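Local coordinates for protein 11S globulin (Wrightia tinctoria, PDB 5WXU) that probably serves as a hexameric seed storage protein of the 11S globulin family and also binds the plant hormone auxin, at residues B[195-207]-B[247-259]. Numbering follows the deposited sequence.
Sequences QNLRRYFLGGNQK and KLQSENDFRGYMV. With PO4 (phosphate ion), chain N.
Asn205 reaches into the turn 250-253, and its ND2 makes all the direct hydrogen bonds between 195-207 and 247-259. With CG anti to the backbone N (chi1 -150°), ND2 donates to Ser250 O (2.9 Å), a bent bond at 132° from above the carbonyl plane, to Glu251 OE1 at 3.2 Å, and weakly to Asp253 O. Ser250 O also accepts from Asp253 N on its opposite face, closing the type II turn, whose first residue, Ser250, is also the positive-phi residue of the Schellman motif after helix 242-248. Glu251 OE1 has a second, charged partner in Lys372 of a neighbouring subunit, and Asn205 OD1 is held by Gln227. Ser250 OG donates to Asp253 O (2.9 Å). Two waters bridge the segments, one from Ser250 OG to Gly204 N, the other from Gly256 O to Asn205 N, both weak at the nitrogen.

Among the rings, Tyr257 CD2 sits 3.5 Å from Phe201 CG over one face of the phenylalanine, the planes inclined at 43°. Asn205 N lies over a face of the Tyr257 ring. Farther out, Gln206 O meets the edge of the Phe254 ring.

A phosphate, probably from the crystallisation liquor, accepts at O4 a hydrogen bond from Arg199 NH1 (2.9 Å) and others from His85, Ser96, Asn98 and His168. The contact joins the loop leaving strand 198-201 to the connection between helix 242-248 and strand 258-260; both strands pair with strand 91-98 of the N-terminal cupin domain.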
# COMPACT_ATOMS: atom_id res chain seq x y z
N GLN B 195 -27.63 4.91 8.85
CA GLN B 195 -27.83 5.34 7.47
C GLN B 195 -28.80 6.52 7.35
O GLN B 195 -29.83 6.43 6.63
CB GLN B 195 -28.28 4.13 6.62
CG GLN B 195 -27.31 2.96 6.68
CD GLN B 195 -25.93 3.41 6.21
OE1 GLN B 195 -25.77 3.74 5.07
NE2 GLN B 195 -24.97 3.50 7.12
N ASN B 196 -28.45 7.60 8.01
CA ASN B 196 -29.25 8.84 8.04
C ASN B 196 -28.26 9.98 8.10
O ASN B 196 -27.25 9.88 8.81
CB ASN B 196 -30.17 8.92 9.26
CG ASN B 196 -31.18 7.79 9.31
OD1 ASN B 196 -30.97 6.76 10.02
ND2 ASN B 196 -32.22 7.90 8.49
N LEU B 197 -28.53 11.06 7.34
CA LEU B 197 -27.64 12.20 7.39
C LEU B 197 -27.84 13.09 8.60
O LEU B 197 -29.01 13.48 8.89
CB LEU B 197 -27.83 13.03 6.11
CG LEU B 197 -26.95 14.24 5.94
CD1 LEU B 197 -25.49 13.82 5.81
CD2 LEU B 197 -27.38 15.02 4.69
N ARG B 198 -26.74 13.49 9.22
CA ARG B 198 -26.67 14.55 10.19
C ARG B 198 -26.05 15.77 9.61
O ARG B 198 -25.03 15.70 8.88
CB ARG B 198 -25.82 14.19 11.42
CG ARG B 198 -26.44 13.28 12.44
CD ARG B 198 -26.44 11.86 12.05
NE ARG B 198 -26.80 10.95 13.16
CZ ARG B 198 -27.17 9.72 12.93
NH1 ARG B 198 -27.25 9.28 11.70
NH2 ARG B 198 -27.52 8.93 13.92
N ARG B 199 -26.65 16.94 9.90
CA ARG B 199 -26.04 18.22 9.56
C ARG B 199 -25.85 19.04 10.79
O ARG B 199 -26.81 19.51 11.38
CB ARG B 199 -26.86 19.03 8.54
CG ARG B 199 -27.22 18.21 7.27
CD ARG B 199 -28.08 19.05 6.31
NE ARG B 199 -29.02 18.23 5.56
CZ ARG B 199 -29.10 18.18 4.24
NH1 ARG B 199 -28.26 18.87 3.44
NH2 ARG B 199 -30.02 17.39 3.71
N TYR B 200 -24.59 19.23 11.17
CA TYR B 200 -24.21 19.86 12.41
C TYR B 200 -23.66 21.21 12.05
O TYR B 200 -22.59 21.31 11.52
CB TYR B 200 -23.23 19.00 13.22
CG TYR B 200 -23.92 17.80 13.94
CD1 TYR B 200 -25.30 17.49 13.76
CD2 TYR B 200 -23.25 17.02 14.81
CE1 TYR B 200 -25.89 16.41 14.38
CE2 TYR B 200 -23.82 15.90 15.42
CZ TYR B 200 -25.14 15.60 15.24
OH TYR B 200 -25.73 14.51 15.93
N PHE B 201 -24.34 22.28 12.48
CA PHE B 201 -24.01 23.62 12.14
C PHE B 201 -23.36 24.39 13.30
O PHE B 201 -23.72 24.18 14.46
CB PHE B 201 -25.30 24.36 11.65
CG PHE B 201 -25.73 24.04 10.27
CD1 PHE B 201 -26.57 23.01 10.06
CD2 PHE B 201 -25.26 24.76 9.16
CE1 PHE B 201 -26.97 22.69 8.78
CE2 PHE B 201 -25.62 24.42 7.89
CZ PHE B 201 -26.52 23.40 7.71
N LEU B 202 -22.36 25.19 12.99
CA LEU B 202 -21.67 26.08 13.97
C LEU B 202 -22.35 27.45 13.88
O LEU B 202 -21.88 28.36 13.23
CB LEU B 202 -20.22 26.18 13.71
CG LEU B 202 -19.44 24.90 14.07
CD1 LEU B 202 -19.79 23.67 13.30
CD2 LEU B 202 -17.96 25.22 13.96
N GLY B 203 -23.47 27.53 14.55
CA GLY B 203 -24.39 28.61 14.33
C GLY B 203 -25.67 28.26 13.69
O GLY B 203 -25.96 27.15 13.26
N GLY B 204 -26.51 29.32 13.54
CA GLY B 204 -27.79 29.18 12.91
C GLY B 204 -28.95 28.88 13.80
O GLY B 204 -28.76 28.42 14.92
N ASN B 205 -30.16 29.09 13.28
CA ASN B 205 -31.38 28.72 13.96
C ASN B 205 -32.50 28.65 12.93
O ASN B 205 -32.35 29.29 11.90
CB ASN B 205 -31.65 29.83 14.96
CG ASN B 205 -32.38 29.38 16.19
OD1 ASN B 205 -32.82 28.21 16.32
ND2 ASN B 205 -32.47 30.30 17.14
N GLN B 206 -33.60 27.95 13.21
CA GLN B 206 -34.83 27.93 12.38
C GLN B 206 -35.18 29.33 11.88
O GLN B 206 -35.07 30.26 12.65
CB GLN B 206 -36.05 27.42 13.20
CG GLN B 206 -36.25 28.09 14.58
CD GLN B 206 -37.71 28.53 14.91
OE1 GLN B 206 -38.30 29.38 14.22
NE2 GLN B 206 -38.27 27.98 16.01
N LYS B 207 -35.58 29.49 10.62
CA LYS B 207 -36.19 30.74 10.13
C LYS B 207 -37.67 30.74 10.50
O LYS B 207 -38.18 31.74 11.00
CB LYS B 207 -36.03 30.90 8.60
CG LYS B 207 -36.23 32.31 8.03
CD LYS B 207 -36.65 32.27 6.57
CE LYS B 207 -36.68 33.63 5.88
NZ LYS B 207 -36.59 34.86 6.73
N LYS B 247 -25.04 34.35 21.75
CA LYS B 247 -24.99 34.72 20.33
C LYS B 247 -24.56 33.51 19.44
O LYS B 247 -25.12 33.35 18.33
CB LYS B 247 -24.09 35.91 20.10
CG LYS B 247 -24.62 37.20 20.78
CD LYS B 247 -23.66 38.40 20.67
CE LYS B 247 -24.29 39.60 21.40
NZ LYS B 247 -23.30 40.67 21.70
N LEU B 248 -23.59 32.68 19.92
CA LEU B 248 -23.28 31.42 19.19
C LEU B 248 -24.48 30.52 19.07
O LEU B 248 -24.72 29.86 18.02
CB LEU B 248 -22.13 30.65 19.80
CG LEU B 248 -20.72 31.06 19.38
CD1 LEU B 248 -20.38 32.43 19.82
CD2 LEU B 248 -19.68 30.09 19.98
N GLN B 249 -25.27 30.49 20.13
CA GLN B 249 -26.51 29.69 20.20
C GLN B 249 -27.65 30.30 19.44
O GLN B 249 -28.67 29.66 19.26
CB GLN B 249 -26.93 29.41 21.67
CG GLN B 249 -25.83 28.72 22.47
CD GLN B 249 -26.26 28.43 23.90
OE1 GLN B 249 -26.74 29.31 24.60
NE2 GLN B 249 -26.12 27.17 24.31
N SER B 250 -27.45 31.53 18.98
CA SER B 250 -28.34 32.18 18.03
C SER B 250 -29.66 32.43 18.66
O SER B 250 -30.66 32.36 18.00
CB SER B 250 -28.55 31.34 16.76
OG SER B 250 -29.07 32.12 15.66
N GLU B 251 -29.70 32.67 19.95
CA GLU B 251 -31.00 32.91 20.53
C GLU B 251 -31.46 34.31 20.03
O GLU B 251 -30.63 35.26 19.75
CB GLU B 251 -31.08 32.58 22.05
CG GLU B 251 -31.72 31.17 22.40
CD GLU B 251 -31.84 30.14 21.22
OE1 GLU B 251 -32.73 30.29 20.33
OE2 GLU B 251 -31.08 29.13 21.21
N ASN B 252 -32.76 34.33 19.76
CA ASN B 252 -33.43 35.48 19.16
C ASN B 252 -32.88 35.84 17.79
O ASN B 252 -32.97 37.00 17.41
CB ASN B 252 -33.37 36.71 20.07
CG ASN B 252 -33.84 36.40 21.48
OD1 ASN B 252 -34.86 35.71 21.67
ND2 ASN B 252 -33.07 36.86 22.48
N ASP B 253 -32.31 34.88 17.05
CA ASP B 253 -31.73 35.14 15.72
C ASP B 253 -32.25 34.00 14.87
O ASP B 253 -31.77 32.87 15.01
CB ASP B 253 -30.19 35.22 15.86
CG ASP B 253 -29.42 35.25 14.52
OD1 ASP B 253 -30.06 35.27 13.43
OD2 ASP B 253 -28.15 35.28 14.59
N PHE B 254 -33.27 34.28 14.05
CA PHE B 254 -33.99 33.33 13.23
C PHE B 254 -33.81 33.59 11.72
O PHE B 254 -34.77 33.71 10.96
CB PHE B 254 -35.48 33.37 13.60
CG PHE B 254 -35.72 33.17 15.08
CD1 PHE B 254 -35.50 31.92 15.67
CD2 PHE B 254 -36.10 34.26 15.89
CE1 PHE B 254 -35.68 31.73 17.04
CE2 PHE B 254 -36.29 34.08 17.25
CZ PHE B 254 -36.07 32.82 17.83
N ARG B 255 -32.56 33.62 11.28
CA ARG B 255 -32.23 33.79 9.85
C ARG B 255 -32.09 32.47 9.08
O ARG B 255 -31.85 32.48 7.86
CB ARG B 255 -30.97 34.60 9.73
CG ARG B 255 -31.16 36.05 10.19
CD ARG B 255 -29.91 36.84 10.18
NE ARG B 255 -28.90 36.27 11.09
CZ ARG B 255 -27.59 36.47 11.01
NH1 ARG B 255 -27.04 37.26 10.09
NH2 ARG B 255 -26.82 35.87 11.87
N GLY B 256 -32.23 31.35 9.75
CA GLY B 256 -32.01 30.08 9.09
C GLY B 256 -30.50 29.86 9.01
O GLY B 256 -29.71 30.32 9.86
N TYR B 257 -30.09 29.13 7.99
CA TYR B 257 -28.68 28.68 7.91
C TYR B 257 -27.96 29.22 6.71
O TYR B 257 -26.85 28.78 6.38
CB TYR B 257 -28.65 27.15 7.94
CG TYR B 257 -29.20 26.59 9.22
CD1 TYR B 257 -30.53 26.34 9.38
CD2 TYR B 257 -28.37 26.40 10.29
CE1 TYR B 257 -31.00 25.91 10.62
CE2 TYR B 257 -28.82 25.92 11.49
CZ TYR B 257 -30.13 25.64 11.64
OH TYR B 257 -30.52 25.18 12.89
N MET B 258 -28.56 30.21 6.04
CA MET B 258 -27.88 31.00 5.04
C MET B 258 -28.23 32.45 5.36
O MET B 258 -29.43 32.75 5.44
CB MET B 258 -28.32 30.69 3.60
CG MET B 258 -28.17 29.26 3.13
SD MET B 258 -28.83 29.09 1.48
CE MET B 258 -28.70 27.32 1.17
N VAL B 259 -27.23 33.25 5.67
CA VAL B 259 -27.44 34.65 6.09
C VAL B 259 -26.87 35.66 5.10
O VAL B 259 -25.82 35.46 4.45
CB VAL B 259 -26.86 34.89 7.46
CG1 VAL B 259 -27.45 33.90 8.45
CG2 VAL B 259 -25.33 34.85 7.48
P PO4 N . -24.44 20.32 4.29
O1 PO4 N . -24.45 20.34 5.90
O2 PO4 N . -23.38 21.07 3.49
O3 PO4 N . -23.98 18.92 3.86
O4 PO4 N . -25.81 20.35 3.60
O HOH W 1 -27.03 32.31 13.38
O HOH W 2 -30.02 32.00 11.93